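PDB 5XK2: diacylglycerol lipase from Aspergillus oryzae, which probably hydrolyses the ester bonds of mono- and diacylglycerols, as a fungal lipase of the class 3 family with an alpha/beta-hydrolase fold. Local coordinates for residues A26-P31 against A72-V77; V59-S64 against R128-K133. One frame throughout, in Å; residues are numbered along the deposited sequence.

Interaction 1: residues A26-P31 against A72-V77; sequences AATYCP and AGFVAV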
# COMPACT_ATOMS: atom_id res chain seq x y z
N ALA A 26 -11.94 3.10 14.49
CA ALA A 26 -10.64 2.63 14.99
C ALA A 26 -10.75 1.20 15.53
O ALA A 26 -9.87 0.37 15.31
CB ALA A 26 -10.12 3.57 16.08
N ALA A 27 -11.84 0.92 16.22
CA ALA A 27 -12.04 -0.39 16.82
C ALA A 27 -12.15 -1.52 15.78
O ALA A 27 -11.85 -2.67 16.10
CB ALA A 27 -13.28 -0.36 17.72
N THR A 28 -12.56 -1.19 14.54
CA THR A 28 -12.70 -2.23 13.51
C THR A 28 -11.36 -2.76 13.03
O THR A 28 -11.33 -3.79 12.36
CB THR A 28 -13.45 -1.74 12.25
OG1 THR A 28 -12.68 -0.75 11.56
CG2 THR A 28 -14.81 -1.19 12.64
N TYR A 29 -10.27 -2.07 13.35
CA TYR A 29 -8.94 -2.57 12.98
C TYR A 29 -8.37 -3.58 13.97
O TYR A 29 -7.41 -4.28 13.66
CB TYR A 29 -7.95 -1.42 12.85
CG TYR A 29 -8.19 -0.57 11.63
CD1 TYR A 29 -7.68 -0.94 10.40
CD2 TYR A 29 -8.91 0.62 11.71
CE1 TYR A 29 -7.88 -0.15 9.26
CE2 TYR A 29 -9.12 1.42 10.58
CZ TYR A 29 -8.60 1.03 9.37
OH TYR A 29 -8.80 1.83 8.27
N CYS A 30 -8.96 -3.66 15.16
CA CYS A 30 -8.47 -4.57 16.22
C CYS A 30 -9.01 -5.96 15.97
O CYS A 30 -10.23 -6.15 15.99
CB CYS A 30 -8.93 -4.11 17.59
SG CYS A 30 -8.63 -2.38 17.98
N PRO A 31 -8.13 -6.95 15.77
CA PRO A 31 -8.64 -8.29 15.47
C PRO A 31 -9.60 -8.83 16.53
O PRO A 31 -10.58 -9.48 16.18
CB PRO A 31 -7.36 -9.13 15.39
CG PRO A 31 -6.31 -8.13 14.95
CD PRO A 31 -6.66 -6.87 15.70
N ALA A 72 -14.17 -6.73 7.35
CA ALA A 72 -14.42 -7.16 8.72
C ALA A 72 -15.18 -6.07 9.45
O ALA A 72 -15.33 -4.97 8.93
CB ALA A 72 -13.11 -7.48 9.45
N GLY A 73 -15.71 -6.38 10.63
CA GLY A 73 -16.38 -5.36 11.41
C GLY A 73 -17.29 -5.95 12.45
O GLY A 73 -17.16 -7.12 12.82
N PHE A 74 -18.24 -5.16 12.94
CA PHE A 74 -19.12 -5.63 14.00
C PHE A 74 -20.39 -4.81 14.04
O PHE A 74 -20.45 -3.70 13.50
CB PHE A 74 -18.41 -5.57 15.38
CG PHE A 74 -17.82 -4.21 15.70
CD1 PHE A 74 -18.64 -3.17 16.11
CD2 PHE A 74 -16.46 -3.99 15.57
CE1 PHE A 74 -18.09 -1.89 16.36
CE2 PHE A 74 -15.90 -2.74 15.83
CZ PHE A 74 -16.70 -1.69 16.22
N VAL A 75 -21.40 -5.37 14.70
CA VAL A 75 -22.56 -4.60 15.15
C VAL A 75 -22.46 -4.56 16.66
O VAL A 75 -22.37 -5.61 17.31
CB VAL A 75 -23.89 -5.23 14.73
CG1 VAL A 75 -25.05 -4.35 15.19
CG2 VAL A 75 -23.93 -5.40 13.21
N ALA A 76 -22.45 -3.36 17.23
CA ALA A 76 -22.30 -3.20 18.67
C ALA A 76 -23.42 -2.37 19.26
O ALA A 76 -24.11 -1.62 18.54
CB ALA A 76 -20.94 -2.56 18.99
N VAL A 77 -23.64 -2.52 20.56
CA VAL A 77 -24.67 -1.77 21.25
C VAL A 77 -23.99 -0.80 22.20
O VAL A 77 -23.19 -1.22 23.05
CB VAL A 77 -25.61 -2.70 22.05
CG1 VAL A 77 -26.61 -1.87 22.84
CG2 VAL A 77 -26.32 -3.67 21.13
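Thr28 meets Phe74 where the type I turn Ala27-Cys30 at the end of the N-terminal helix reaches strand 72-77, the backbones lying nearest at Thr28 CA and Gly73 CA, 5.3 Å apart. No hydrogen bond crosses the gap, and the contact centres on one ring. Phe74 sets its CG between its own backbone N and carbonyl carbon (chi1 53°), which sends the ring out from the strand to the turn. The CG2 methyl of Thr28 comes obliquely to Phe74 CE2 at 3.7 Å, the two side chains crossing at about a right angle. The carbonyl carbon C of Ala27 lies at the ring edge, near the ring plane, 3.9 Å from Phe74 CE2, and Ala27 CB is 4.0 Å from Phe74 CZ. Alanine suits this place because a single methyl lets the ring edge come close to the backbone. Threonine serves two needs, its methyl packing on the ring while OG1 is hydrogen-bonded to the carbonyl O of Ala25. At the last position of the turn, Cys30 is tied by a disulfide to Cys278. This is helix-on-sheet packing in an alpha/beta-hydrolase fold, the end of an N-terminal helix set against the central sheet.

Interaction 2: residues V59-S64 against R128-K133; sequences VKLSFS and RDRIIK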
# COMPACT_ATOMS: atom_id res chain seq x y z
N VAL A 59 -20.14 -5.90 21.74
CA VAL A 59 -20.40 -6.58 20.47
C VAL A 59 -21.62 -7.49 20.54
O VAL A 59 -21.77 -8.29 21.46
CB VAL A 59 -19.16 -7.43 20.02
CG1 VAL A 59 -19.48 -8.24 18.76
CG2 VAL A 59 -17.96 -6.51 19.77
N LYS A 60 -22.48 -7.36 19.53
CA LYS A 60 -23.64 -8.24 19.34
C LYS A 60 -23.26 -9.28 18.30
O LYS A 60 -23.59 -10.46 18.44
CB LYS A 60 -24.90 -7.46 18.94
CG LYS A 60 -26.15 -8.35 18.95
CD LYS A 60 -26.39 -8.81 20.40
CE LYS A 60 -27.45 -9.88 20.53
NZ LYS A 60 -27.62 -10.17 21.99
N LEU A 61 -22.68 -8.82 17.19
CA LEU A 61 -22.21 -9.72 16.14
C LEU A 61 -20.93 -9.18 15.53
O LEU A 61 -20.81 -7.98 15.36
CB LEU A 61 -23.27 -9.87 15.04
CG LEU A 61 -22.88 -10.79 13.87
CD1 LEU A 61 -22.58 -12.20 14.34
CD2 LEU A 61 -23.97 -10.81 12.82
N SER A 62 -19.99 -10.06 15.24
CA SER A 62 -18.80 -9.65 14.50
C SER A 62 -18.77 -10.45 13.20
O SER A 62 -19.41 -11.52 13.07
CB SER A 62 -17.53 -9.88 15.32
OG SER A 62 -17.32 -11.29 15.48
N PHE A 63 -18.04 -9.94 12.23
CA PHE A 63 -17.91 -10.59 10.94
C PHE A 63 -16.55 -10.34 10.34
O PHE A 63 -15.94 -9.28 10.54
CB PHE A 63 -19.02 -10.12 9.97
CG PHE A 63 -19.19 -8.63 9.91
CD1 PHE A 63 -18.46 -7.87 9.02
CD2 PHE A 63 -20.13 -8.00 10.72
CE1 PHE A 63 -18.62 -6.49 8.97
CE2 PHE A 63 -20.30 -6.64 10.69
CZ PHE A 63 -19.54 -5.88 9.81
N SER A 64 -16.02 -11.36 9.68
CA SER A 64 -14.73 -11.23 9.02
C SER A 64 -14.74 -12.08 7.76
O SER A 64 -15.06 -13.27 7.83
CB SER A 64 -13.62 -11.65 9.98
OG SER A 64 -12.34 -11.39 9.44
N ARG A 128 -24.59 -8.16 4.48
CA ARG A 128 -25.85 -7.45 4.67
C ARG A 128 -26.93 -8.24 5.43
O ARG A 128 -27.59 -7.71 6.32
CB ARG A 128 -26.41 -7.03 3.30
CG ARG A 128 -27.85 -6.57 3.34
CD ARG A 128 -28.27 -5.93 2.01
NE ARG A 128 -28.34 -6.90 0.91
CZ ARG A 128 -28.66 -6.57 -0.34
NH1 ARG A 128 -28.93 -5.30 -0.64
NH2 ARG A 128 -28.72 -7.50 -1.28
N ASP A 129 -27.13 -9.50 5.05
CA ASP A 129 -28.20 -10.30 5.65
C ASP A 129 -28.00 -10.50 7.16
O ASP A 129 -28.94 -10.35 7.94
CB ASP A 129 -28.30 -11.64 4.94
CG ASP A 129 -28.78 -11.51 3.51
OD1 ASP A 129 -29.44 -10.50 3.19
OD2 ASP A 129 -28.49 -12.42 2.70
N ARG A 130 -26.77 -10.81 7.55
CA ARG A 130 -26.39 -10.97 8.96
C ARG A 130 -26.61 -9.68 9.74
O ARG A 130 -27.09 -9.70 10.86
CB ARG A 130 -24.92 -11.34 9.07
CG ARG A 130 -24.60 -12.78 9.14
CD ARG A 130 -23.10 -12.88 9.04
NE ARG A 130 -22.65 -12.66 7.67
CZ ARG A 130 -21.40 -12.83 7.27
NH1 ARG A 130 -20.47 -13.16 8.16
NH2 ARG A 130 -21.08 -12.67 6.00
N ILE A 131 -26.23 -8.56 9.13
CA ILE A 131 -26.35 -7.28 9.81
C ILE A 131 -27.81 -6.87 10.00
O ILE A 131 -28.21 -6.43 11.07
CB ILE A 131 -25.54 -6.20 9.05
CG1 ILE A 131 -24.04 -6.47 9.23
CG2 ILE A 131 -25.92 -4.80 9.55
CD1 ILE A 131 -23.13 -5.63 8.34
N ILE A 132 -28.63 -7.04 8.96
CA ILE A 132 -30.04 -6.73 9.07
C ILE A 132 -30.72 -7.63 10.10
O ILE A 132 -31.54 -7.16 10.89
CB ILE A 132 -30.71 -6.85 7.70
CG1 ILE A 132 -30.24 -5.71 6.81
CG2 ILE A 132 -32.24 -6.84 7.83
CD1 ILE A 132 -30.72 -5.80 5.39
N LYS A 133 -30.35 -8.91 10.10
CA LYS A 133 -30.88 -9.86 11.08
C LYS A 133 -30.61 -9.34 12.48
O LYS A 133 -31.49 -9.33 13.35
CB LYS A 133 -30.26 -11.24 10.89
CG LYS A 133 -30.73 -12.29 11.93
CD LYS A 133 -29.86 -13.54 11.85
CE LYS A 133 -30.43 -14.71 12.67
NZ LYS A 133 -29.72 -14.93 13.97
O HOH W 1 -20.58 -13.21 11.16
O HOH W 2 -17.66 -13.88 9.48
O HOH W 3 -17.75 -12.95 6.79
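Phe63 and Ile131 form the tightly packed part of this contact, in which strand 61-64 and helix 128-133 run almost antiparallel (173°), their axes 9.8 Å apart. Ile131 reaches over with its CD1 methyl, which meets Phe63 CE2 at 3.8 Å and approaches the ring obliquely; the two side chains cross at about a right angle. Both are buried, and Val127 and Trp124 of the same helix extend the apolar layer, so branched and aromatic side chains suit this side. Nearer the surface, Leu61 extends with CG anti to its backbone N (chi1 179°) and lays CD2 3.9 Å from Arg130 CB. The same Leu61 CD2 lies 3.8 Å from Arg130 O, which is hydrogen-bonded to Thr134 OG1.

The solvent side belongs to the rest of Arg130. Its chain bends at chi3 (-76°), and Arg130 NH1 comes to 3.8 Å from Phe63 CB. No direct hydrogen bond joins the segments; three waters lie at the guanidinium edge, in its plane. One water accepts from Arg130 NH1 at 3.0 Å and donates to Ser62 O; the second accepts from Ser64 N and, weakly, from NH1; the third accepts from NH1 and donates weakly to Ser64 O. Arg130 NH2 donates a hydrogen bond to Val126 O, one turn back. An apolar inner seam thus meets a hydrated edge, where the long arginine supplies both aliphatic cover and the water-bridged link.

Interactions 1 and 2 have centres about 11 Å apart and meet through neighbouring antiparallel strands, 58-65 and 71-78, at one end of the mixed central sheet. Along the chain their segments alternate: 26-31, 59-64, 72-77, 128-133. The strands are joined by probable hydrogen bonds, Val75 N to Leu61 O and Val75 O to Lys60 N, where Lys60 and Leu61 form a classic beta bulge opposite Val75. Val75 also touches Ile131, whereas Phe74 turns to the end of helix 14-27. Strand 71-78 thus has the end of helix 14-27 on one face and helix 118-138 on the other, and the latter also covers the outermost strand 58-65.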